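Local coordinates for probable hydrolase (Pseudomonas aeruginosa, PDB 7AL6), which is of unknown function but adopts the alpha/beta hydrolase fold and is probably a hydrolase, perhaps a lipolytic enzyme, at residues L17-K28 against G52-A61; L37-R45 against E180-G189. One frame throughout, in Å; residues are numbered along the deposited sequence.

Contact 1 (L17-K28 against G52-A61); sequences LAAHLFGPPDGK and GLRIVALDFA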
loop_
_atom_site.group_PDB
_atom_site.type_symbol
_atom_site.label_atom_id
_atom_site.label_comp_id
_atom_site.label_asym_id
_atom_site.label_seq_id
_atom_site.Cartn_x
_atom_site.Cartn_y
_atom_site.Cartn_z
ATOM N N LEU A 17 13.250 4.001 -4.558
ATOM C CA LEU A 17 14.454 3.181 -4.770
ATOM C C LEU A 17 15.639 3.841 -4.095
ATOM O O LEU A 17 15.587 5.010 -3.838
ATOM C CB LEU A 17 14.748 3.032 -6.261
ATOM C CG LEU A 17 13.653 2.409 -7.107
ATOM C CD1 LEU A 17 14.069 2.388 -8.553
ATOM C CD2 LEU A 17 13.311 1.024 -6.620
ATOM N N ALA A 18 16.632 3.052 -3.772
ATOM C CA ALA A 18 17.886 3.552 -3.237
ATOM C C ALA A 18 18.954 3.570 -4.318
ATOM O O ALA A 18 18.953 2.731 -5.229
ATOM C CB ALA A 18 18.357 2.676 -2.069
ATOM N N ALA A 19 19.890 4.509 -4.192
ATOM C CA ALA A 19 21.020 4.573 -5.116
ATOM C C ALA A 19 22.248 5.153 -4.428
ATOM O O ALA A 19 22.141 5.991 -3.524
ATOM C CB ALA A 19 20.721 5.437 -6.327
ATOM N N HIS A 20 23.419 4.694 -4.865
ATOM C CA HIS A 20 24.697 5.284 -4.499
ATOM C C HIS A 20 25.172 6.135 -5.665
ATOM O O HIS A 20 25.118 5.703 -6.822
ATOM C CB HIS A 20 25.745 4.216 -4.144
ATOM C CG HIS A 20 26.914 4.772 -3.379
ATOM N ND1 HIS A 20 26.882 4.961 -2.014
ATOM C CD2 HIS A 20 28.113 5.248 -3.795
ATOM C CE1 HIS A 20 28.027 5.500 -1.619
ATOM N NE2 HIS A 20 28.780 5.705 -2.683
ATOM N N LEU A 21 25.642 7.334 -5.369
ATOM C CA LEU A 21 26.048 8.327 -6.383
ATOM C C LEU A 21 27.570 8.367 -6.511
ATOM O O LEU A 21 28.219 8.565 -5.507
ATOM C CB LEU A 21 25.511 9.690 -5.963
ATOM C CG LEU A 21 24.004 9.783 -5.794
ATOM C CD1 LEU A 21 23.591 11.196 -5.452
ATOM C CD2 LEU A 21 23.284 9.299 -7.030
ATOM N N PHE A 22 28.116 8.225 -7.708
ATOM C CA PHE A 22 29.569 8.285 -7.940
ATOM C C PHE A 22 29.899 9.345 -8.985
ATOM O O PHE A 22 29.128 9.565 -9.884
ATOM C CB PHE A 22 30.120 6.990 -8.517
ATOM C CG PHE A 22 30.004 5.773 -7.653
ATOM C CD1 PHE A 22 30.972 5.481 -6.722
ATOM C CD2 PHE A 22 28.947 4.907 -7.801
ATOM C CE1 PHE A 22 30.878 4.353 -5.941
ATOM C CE2 PHE A 22 28.854 3.778 -7.018
ATOM C CZ PHE A 22 29.824 3.504 -6.096
ATOM N N GLY A 23 31.078 9.932 -8.880
ATOM C CA GLY A 23 31.619 10.863 -9.859
ATOM C C GLY A 23 31.182 12.278 -9.650
ATOM O O GLY A 23 30.344 12.555 -8.854
ATOM N N PRO A 24 31.742 13.163 -10.458
ATOM C CA PRO A 24 31.436 14.598 -10.405
ATOM C C PRO A 24 30.003 14.902 -10.810
ATOM O O PRO A 24 29.465 14.291 -11.749
ATOM C CB PRO A 24 32.435 15.208 -11.402
ATOM C CG PRO A 24 32.853 14.059 -12.303
ATOM C CD PRO A 24 32.730 12.805 -11.500
ATOM N N PRO A 25 29.338 15.850 -10.130
ATOM C CA PRO A 25 27.946 16.155 -10.491
ATOM C C PRO A 25 27.778 16.521 -11.941
ATOM O O PRO A 25 26.672 16.360 -12.465
ATOM C CB PRO A 25 27.566 17.332 -9.569
ATOM C CG PRO A 25 28.649 17.481 -8.577
ATOM C CD PRO A 25 29.673 16.374 -8.786
ATOM N N ASP A 26 28.833 16.972 -12.623
ATOM C CA ASP A 26 28.728 17.382 -14.015
ATOM C C ASP A 26 29.316 16.366 -14.994
ATOM O O ASP A 26 29.636 16.732 -16.127
ATOM C CB ASP A 26 29.410 18.736 -14.225
ATOM C CG ASP A 26 30.934 18.638 -14.190
ATOM O OD1 ASP A 26 31.466 17.847 -13.382
ATOM O OD2 ASP A 26 31.604 19.367 -14.957
ATOM N N GLY A 27 29.482 15.104 -14.581
ATOM C CA GLY A 27 29.985 14.089 -15.491
ATOM C C GLY A 27 28.907 13.543 -16.417
ATOM O O GLY A 27 27.726 13.827 -16.273
ATOM N N LYS A 28 29.330 12.720 -17.357
ATOM C CA LYS A 28 28.393 12.106 -18.283
ATOM C C LYS A 28 27.374 11.261 -17.516
ATOM O O LYS A 28 27.763 10.429 -16.693
ATOM C CB LYS A 28 29.129 11.231 -19.293
ATOM C CG LYS A 28 30.080 11.998 -20.216
ATOM C CD LYS A 28 30.499 11.116 -21.411
ATOM C CE LYS A 28 31.626 11.762 -22.230
ATOM N NZ LYS A 28 32.958 11.581 -21.567
ATOM N N GLY A 52 34.982 11.149 -14.617
ATOM C CA GLY A 52 34.227 11.882 -15.614
ATOM C C GLY A 52 32.843 11.346 -15.924
ATOM O O GLY A 52 32.111 11.996 -16.690
ATOM N N LEU A 53 32.436 10.260 -15.285
ATOM C CA LEU A 53 31.062 9.733 -15.442
ATOM C C LEU A 53 30.278 10.041 -14.164
ATOM O O LEU A 53 30.833 9.906 -13.112
ATOM C CB LEU A 53 31.083 8.228 -15.702
ATOM C CG LEU A 53 31.874 7.759 -16.920
ATOM C CD1 LEU A 53 31.596 6.310 -17.208
ATOM C CD2 LEU A 53 31.582 8.601 -18.139
ATOM N N ARG A 54 29.057 10.535 -14.260
ATOM C CA ARG A 54 28.198 10.715 -13.080
ATOM C C ARG A 54 27.392 9.420 -13.002
ATOM O O ARG A 54 26.480 9.274 -13.769
ATOM C CB ARG A 54 27.331 11.959 -13.200
ATOM C CG ARG A 54 26.360 12.123 -12.050
ATOM C CD ARG A 54 26.991 12.213 -10.675
ATOM N NE ARG A 54 26.066 12.805 -9.743
ATOM C CZ ARG A 54 26.326 13.100 -8.490
ATOM N NH1 ARG A 54 25.394 13.651 -7.750
ATOM N NH2 ARG A 54 27.502 12.852 -7.977
ATOM N N ILE A 55 27.731 8.512 -12.111
ATOM C CA ILE A 55 27.091 7.181 -12.066
ATOM C C ILE A 55 26.122 7.086 -10.901
ATOM O O ILE A 55 26.505 7.286 -9.762
ATOM C CB ILE A 55 28.155 6.074 -12.009
ATOM C CG1 ILE A 55 29.108 6.145 -13.200
ATOM C CG2 ILE A 55 27.519 4.720 -11.893
ATOM C CD1 ILE A 55 30.340 5.326 -13.038
ATOM N N VAL A 56 24.906 6.725 -11.238
ATOM C CA VAL A 56 23.841 6.447 -10.285
ATOM C C VAL A 56 23.761 4.936 -10.217
ATOM O O VAL A 56 23.249 4.286 -11.138
ATOM C CB VAL A 56 22.517 7.082 -10.723
ATOM C CG1 VAL A 56 21.388 6.696 -9.772
ATOM C CG2 VAL A 56 22.648 8.596 -10.804
ATOM N N ALA A 57 24.325 4.351 -9.160
ATOM C CA ALA A 57 24.318 2.906 -8.985
ATOM C C ALA A 57 23.042 2.590 -8.236
ATOM O O ALA A 57 22.960 2.770 -7.006
ATOM C CB ALA A 57 25.552 2.403 -8.228
ATOM N N LEU A 58 22.074 2.086 -8.978
ATOM C CA LEU A 58 20.714 1.892 -8.519
ATOM C C LEU A 58 20.517 0.508 -7.931
ATOM O O LEU A 58 20.987 -0.483 -8.492
ATOM C CB LEU A 58 19.787 2.072 -9.710
ATOM C CG LEU A 58 18.289 2.105 -9.473
ATOM C CD1 LEU A 58 17.893 3.363 -8.735
ATOM C CD2 LEU A 58 17.592 1.994 -10.859
ATOM N N ASP A 59 19.801 0.474 -6.833
ATOM C CA ASP A 59 19.327 -0.782 -6.244
ATOM C C ASP A 59 18.033 -1.055 -7.000
ATOM O O ASP A 59 17.171 -0.222 -6.998
ATOM C CB ASP A 59 19.103 -0.695 -4.735
ATOM C CG ASP A 59 20.337 -0.971 -3.905
ATOM O OD1 ASP A 59 21.217 -1.603 -4.402
ATOM O OD2 ASP A 59 20.388 -0.521 -2.809
ATOM N N PHE A 60 17.871 -2.211 -7.608
ATOM C CA PHE A 60 16.587 -2.577 -8.229
ATOM C C PHE A 60 15.577 -2.783 -7.100
ATOM O O PHE A 60 15.924 -3.187 -6.000
ATOM C CB PHE A 60 16.694 -3.874 -9.036
ATOM C CG PHE A 60 17.167 -3.715 -10.451
ATOM C CD1 PHE A 60 16.654 -2.723 -11.253
ATOM C CD2 PHE A 60 18.123 -4.562 -10.978
ATOM C CE1 PHE A 60 17.086 -2.576 -12.553
ATOM C CE2 PHE A 60 18.549 -4.414 -12.285
ATOM C CZ PHE A 60 18.033 -3.418 -13.066
ATOM N N ALA A 61 14.307 -2.689 -7.437
ATOM C CA ALA A 61 13.184 -2.983 -6.534
ATOM C C ALA A 61 13.370 -4.392 -5.958
ATOM O O ALA A 61 13.738 -5.308 -6.675
ATOM C CB ALA A 61 11.895 -2.880 -7.292
#
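A19 CB packs against V56 CG1, 3.7 Å away, while the other V56 methyl rests against L21 CD2. L17 continues this buried face, crossing L58 with the CD1 methyls 4.0 Å apart, and helix 77-91 closes over L17, V56 and L58. H20 and A57 form a hydrogen-bonded pair, A57 N to H20 O at 2.8 Å and H20 N to A57 O at 2.9 Å. F22 and I55 form the next such pair, in the antiparallel part of the alpha/beta hydrolase sheet; 53-58 then runs parallel to the strand that starts at K28. On the opposite face of the sheet from V56, the F22 ring meets the A57 methyl at its edge and H20 CD2 over one face.

Beyond F22 the chain opens into an exposed type I turn, P24 to G27. R54 reaches under it: a bend at chi2 (59°) lets NH2 donate to G23 O at 3.0 Å, with P25 CA over one guanidinium face and L21 CB over the other. At the solvent edge, K28 lays CB on L53 CD2, its backbone N and O bond G52 O and R54 N, and its NZ bonds a triethylene glycol probably from the crystallisation liquor.

Contact 2 (L37-R45 against E180-G189); sequences LDNAMSFSR and EAAELLAQRG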
loop_
_atom_site.group_PDB
_atom_site.type_symbol
_atom_site.label_atom_id
_atom_site.label_comp_id
_atom_site.label_asym_id
_atom_site.label_seq_id
_atom_site.Cartn_x
_atom_site.Cartn_y
_atom_site.Cartn_z
ATOM N N LEU A 37 19.488 -10.573 -7.529
ATOM C CA LEU A 37 19.771 -10.788 -6.079
ATOM C C LEU A 37 21.043 -10.055 -5.633
ATOM O O LEU A 37 21.428 -10.257 -4.530
ATOM C CB LEU A 37 19.826 -12.270 -5.694
ATOM C CG LEU A 37 18.667 -13.136 -6.162
ATOM C CD1 LEU A 37 18.805 -14.551 -5.656
ATOM C CD2 LEU A 37 17.330 -12.567 -5.769
ATOM N N ASP A 38 21.651 -9.206 -6.452
ATOM C CA ASP A 38 22.762 -8.382 -6.007
ATOM C C ASP A 38 22.223 -7.007 -5.602
ATOM O O ASP A 38 21.053 -6.901 -5.239
ATOM C CB ASP A 38 23.815 -8.281 -7.118
ATOM C CG ASP A 38 24.492 -9.617 -7.398
ATOM O OD1 ASP A 38 24.369 -10.516 -6.540
ATOM O OD2 ASP A 38 25.142 -9.757 -8.464
ATOM N N ASN A 39 23.063 -5.977 -5.674
ATOM C CA ASN A 39 22.731 -4.614 -5.260
ATOM C C ASN A 39 23.805 -3.696 -5.803
ATOM O O ASN A 39 24.748 -4.139 -6.469
ATOM C CB ASN A 39 22.604 -4.499 -3.740
ATOM C CG ASN A 39 23.832 -4.957 -3.005
ATOM O OD1 ASN A 39 24.900 -4.400 -3.182
ATOM N ND2 ASN A 39 23.663 -5.951 -2.107
ATOM N N ALA A 40 23.699 -2.416 -5.466
ATOM C CA ALA A 40 24.600 -1.427 -6.037
ATOM C C ALA A 40 26.057 -1.654 -5.650
ATOM O O ALA A 40 26.950 -1.087 -6.283
ATOM C CB ALA A 40 24.193 -0.012 -5.613
ATOM N N MET A 41 26.340 -2.390 -4.594
ATOM C CA MET A 41 27.741 -2.659 -4.283
ATOM C C MET A 41 28.422 -3.524 -5.344
ATOM O O MET A 41 29.649 -3.614 -5.353
ATOM C CB MET A 41 27.870 -3.366 -2.930
ATOM C CG MET A 41 27.538 -2.500 -1.697
ATOM S SD MET A 41 28.710 -1.155 -1.484
ATOM C CE MET A 41 30.102 -2.014 -0.732
ATOM N N SER A 42 27.667 -3.980 -6.316
ATOM C CA SER A 42 28.219 -4.740 -7.446
ATOM C C SER A 42 29.213 -3.795 -8.144
ATOM O O SER A 42 30.162 -4.257 -8.613
ATOM C CB SER A 42 27.138 -5.233 -8.340
ATOM O OG SER A 42 27.644 -6.012 -9.382
ATOM N N PHE A 43 28.994 -2.483 -8.104
ATOM C CA PHE A 43 29.831 -1.459 -8.769
ATOM C C PHE A 43 30.805 -0.762 -7.813
ATOM O O PHE A 43 31.406 0.203 -8.215
ATOM C CB PHE A 43 28.919 -0.483 -9.509
ATOM C CG PHE A 43 28.052 -1.144 -10.544
ATOM C CD1 PHE A 43 28.559 -1.474 -11.780
ATOM C CD2 PHE A 43 26.747 -1.491 -10.267
ATOM C CE1 PHE A 43 27.770 -2.105 -12.722
ATOM C CE2 PHE A 43 25.960 -2.123 -11.211
ATOM C CZ PHE A 43 26.476 -2.437 -12.436
ATOM N N SER A 44 31.001 -1.270 -6.609
ATOM C CA SER A 44 31.844 -0.627 -5.568
ATOM C C SER A 44 33.297 -0.494 -6.034
ATOM O O SER A 44 33.908 0.466 -5.691
ATOM C CB SER A 44 31.735 -1.295 -4.227
ATOM O OG SER A 44 32.076 -2.653 -4.278
ATOM N N ARG A 45 33.822 -1.447 -6.780
ATOM C CA ARG A 45 35.216 -1.379 -7.272
ATOM C C ARG A 45 35.294 -0.613 -8.604
ATOM O O ARG A 45 36.228 0.111 -8.808
ATOM C CB ARG A 45 35.777 -2.781 -7.489
ATOM C CG ARG A 45 35.871 -3.653 -6.255
ATOM C CD ARG A 45 36.835 -4.764 -6.568
ATOM N NE ARG A 45 36.709 -5.920 -5.729
ATOM C CZ ARG A 45 37.557 -6.233 -4.778
ATOM N NH1 ARG A 45 38.592 -5.460 -4.543
ATOM N NH2 ARG A 45 37.365 -7.311 -4.062
ATOM N N GLU A 180 35.674 -11.496 -1.071
ATOM C CA GLU A 180 35.607 -10.023 -1.020
ATOM C C GLU A 180 34.354 -9.540 -1.751
ATOM O O GLU A 180 33.726 -8.651 -1.246
ATOM C CB GLU A 180 36.877 -9.398 -1.571
ATOM C CG GLU A 180 38.042 -9.504 -0.621
ATOM C CD GLU A 180 39.269 -8.734 -1.050
ATOM O OE1 GLU A 180 39.262 -8.182 -2.138
ATOM O OE2 GLU A 180 40.217 -8.697 -0.282
ATOM N N ALA A 181 34.027 -10.111 -2.898
ATOM C CA ALA A 181 32.804 -9.783 -3.611
ATOM C C ALA A 181 31.583 -10.036 -2.737
ATOM O O ALA A 181 30.685 -9.185 -2.640
ATOM C CB ALA A 181 32.708 -10.603 -4.906
ATOM N N ALA A 182 31.531 -11.212 -2.108
ATOM C CA ALA A 182 30.400 -11.579 -1.266
ATOM C C ALA A 182 30.298 -10.683 -0.040
ATOM O O ALA A 182 29.194 -10.255 0.320
ATOM C CB ALA A 182 30.499 -13.046 -0.896
ATOM N N GLU A 183 31.441 -10.321 0.559
ATOM C CA GLU A 183 31.469 -9.326 1.629
ATOM C C GLU A 183 30.917 -7.979 1.169
ATOM O O GLU A 183 30.156 -7.331 1.899
ATOM C CB GLU A 183 32.911 -9.146 2.151
ATOM C CG GLU A 183 33.425 -10.392 2.870
ATOM C CD GLU A 183 34.849 -10.277 3.423
ATOM O OE1 GLU A 183 35.526 -9.243 3.229
ATOM O OE2 GLU A 183 35.288 -11.270 4.035
ATOM N N LEU A 184 31.372 -7.487 0.012
ATOM C CA LEU A 184 30.914 -6.189 -0.476
ATOM C C LEU A 184 29.402 -6.194 -0.706
ATOM O O LEU A 184 28.683 -5.302 -0.258
ATOM C CB LEU A 184 31.686 -5.835 -1.748
ATOM C CG LEU A 184 33.139 -5.433 -1.515
ATOM C CD1 LEU A 184 33.929 -5.445 -2.831
ATOM C CD2 LEU A 184 33.220 -4.083 -0.869
ATOM N N LEU A 185 28.888 -7.227 -1.357
ATOM C CA LEU A 185 27.458 -7.322 -1.537
ATOM C C LEU A 185 26.712 -7.438 -0.206
ATOM O O LEU A 185 25.608 -6.894 -0.072
ATOM C CB LEU A 185 27.147 -8.489 -2.442
ATOM C CG LEU A 185 27.586 -8.292 -3.901
ATOM C CD1 LEU A 185 27.540 -9.633 -4.595
ATOM C CD2 LEU A 185 26.696 -7.283 -4.606
ATOM N N ALA A 186 27.297 -8.141 0.785
ATOM C CA ALA A 186 26.669 -8.321 2.095
ATOM C C ALA A 186 26.490 -7.008 2.850
ATOM O O ALA A 186 25.561 -6.887 3.649
ATOM C CB ALA A 186 27.501 -9.263 2.980
ATOM N N GLN A 187 27.341 -6.029 2.623
ATOM C CA GLN A 187 27.273 -4.723 3.315
ATOM C C GLN A 187 25.945 -4.023 3.006
ATOM O O GLN A 187 25.512 -3.261 3.821
ATOM C CB GLN A 187 28.468 -3.863 2.942
ATOM C CG GLN A 187 29.772 -4.464 3.409
ATOM C CD GLN A 187 30.824 -3.418 3.632
ATOM O OE1 GLN A 187 31.350 -2.843 2.699
ATOM N NE2 GLN A 187 31.119 -3.156 4.887
ATOM N N ARG A 188 25.415 -4.209 1.803
ATOM C CA ARG A 188 24.157 -3.611 1.322
ATOM C C ARG A 188 23.035 -4.641 1.213
ATOM O O ARG A 188 21.943 -4.214 1.001
ATOM C CB ARG A 188 24.434 -2.981 -0.044
ATOM C CG ARG A 188 23.566 -1.794 -0.410
ATOM C CD ARG A 188 23.931 -1.099 -1.706
ATOM N NE ARG A 188 22.933 -0.125 -2.061
ATOM C CZ ARG A 188 23.033 1.168 -1.850
ATOM N NH1 ARG A 188 24.131 1.681 -1.348
ATOM N NH2 ARG A 188 22.040 1.955 -2.185
ATOM N N GLY A 189 23.302 -5.932 1.366
ATOM C CA GLY A 189 22.306 -6.991 1.135
ATOM C C GLY A 189 21.800 -7.698 2.377
ATOM O O GLY A 189 20.936 -8.507 2.257
#
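N39 reaches across to the C-terminal part of helix 179-189 and bonds L185 O through ND2, 3.0 Å away at 165°. N39 belongs to the loop after strand 28-33 of the alpha/beta hydrolase fold and also starts an Asx turn in it: OD1 accepts from M41 N. Its chi1 of 56° places CG between the backbone N and the carbonyl carbon, and from there one amide serves both chains, OD1 its own loop and ND2 the helix. The bond to L185 O lies in the amide plane and on a lone pair; that oxygen also accepts from R188 N, so both bonds grip one carbonyl.

M41, in one of its two conformers, folds over the helix, bent at chi2 and chi3. In that copy CG sits 3.5 Å from R188 CB, and CE appears to curl back to L184 CD2 at 3.7 Å, contacts that remain doubtful for the other copy. L185 sends its methyls into the loop, CD2 to S42 N and CD1 to D38 OD1, an oxygen that also makes a salt bridge with R170. The straight chain of R188 carries its guanidinium past A40, whose CB lies over one face, off toward the rim, and on to D59 and E7.

S44 OG bonds M41 O and also touches L184 CD1. The same methyl lies over one face of the R45 guanidinium, which is further held by L267 O and E270. Nearly coplanar with the E180 carboxylate, that group makes a salt bridge in which R45 NH2 points straight at the anti lone pair of E180 OE1, 2.8 Å away.

Overall arrangement
The centres of contacts 1 and 2 lie 15 Å apart, and their segments alternate along the chain: 17-28, 37-45, 52-61, then 180-189 much later. Contact 1 joins two neighbouring strands of the mixed sheet; contact 2 sets helix 179-189 against the loop that leaves strand 28-33, the next strand in the sheet after 53-58. They touch at D59, next in sequence after L58, where OD2 forms a 2.7 Å salt bridge with R188 NE and OD1 probably bonds A40 N at 2.8 Å. One carboxylate thus ties the sheet to both loop and helix. D38 lies near a probable Ser-His-Asp triad, which puts contact 2 beside the likely active site.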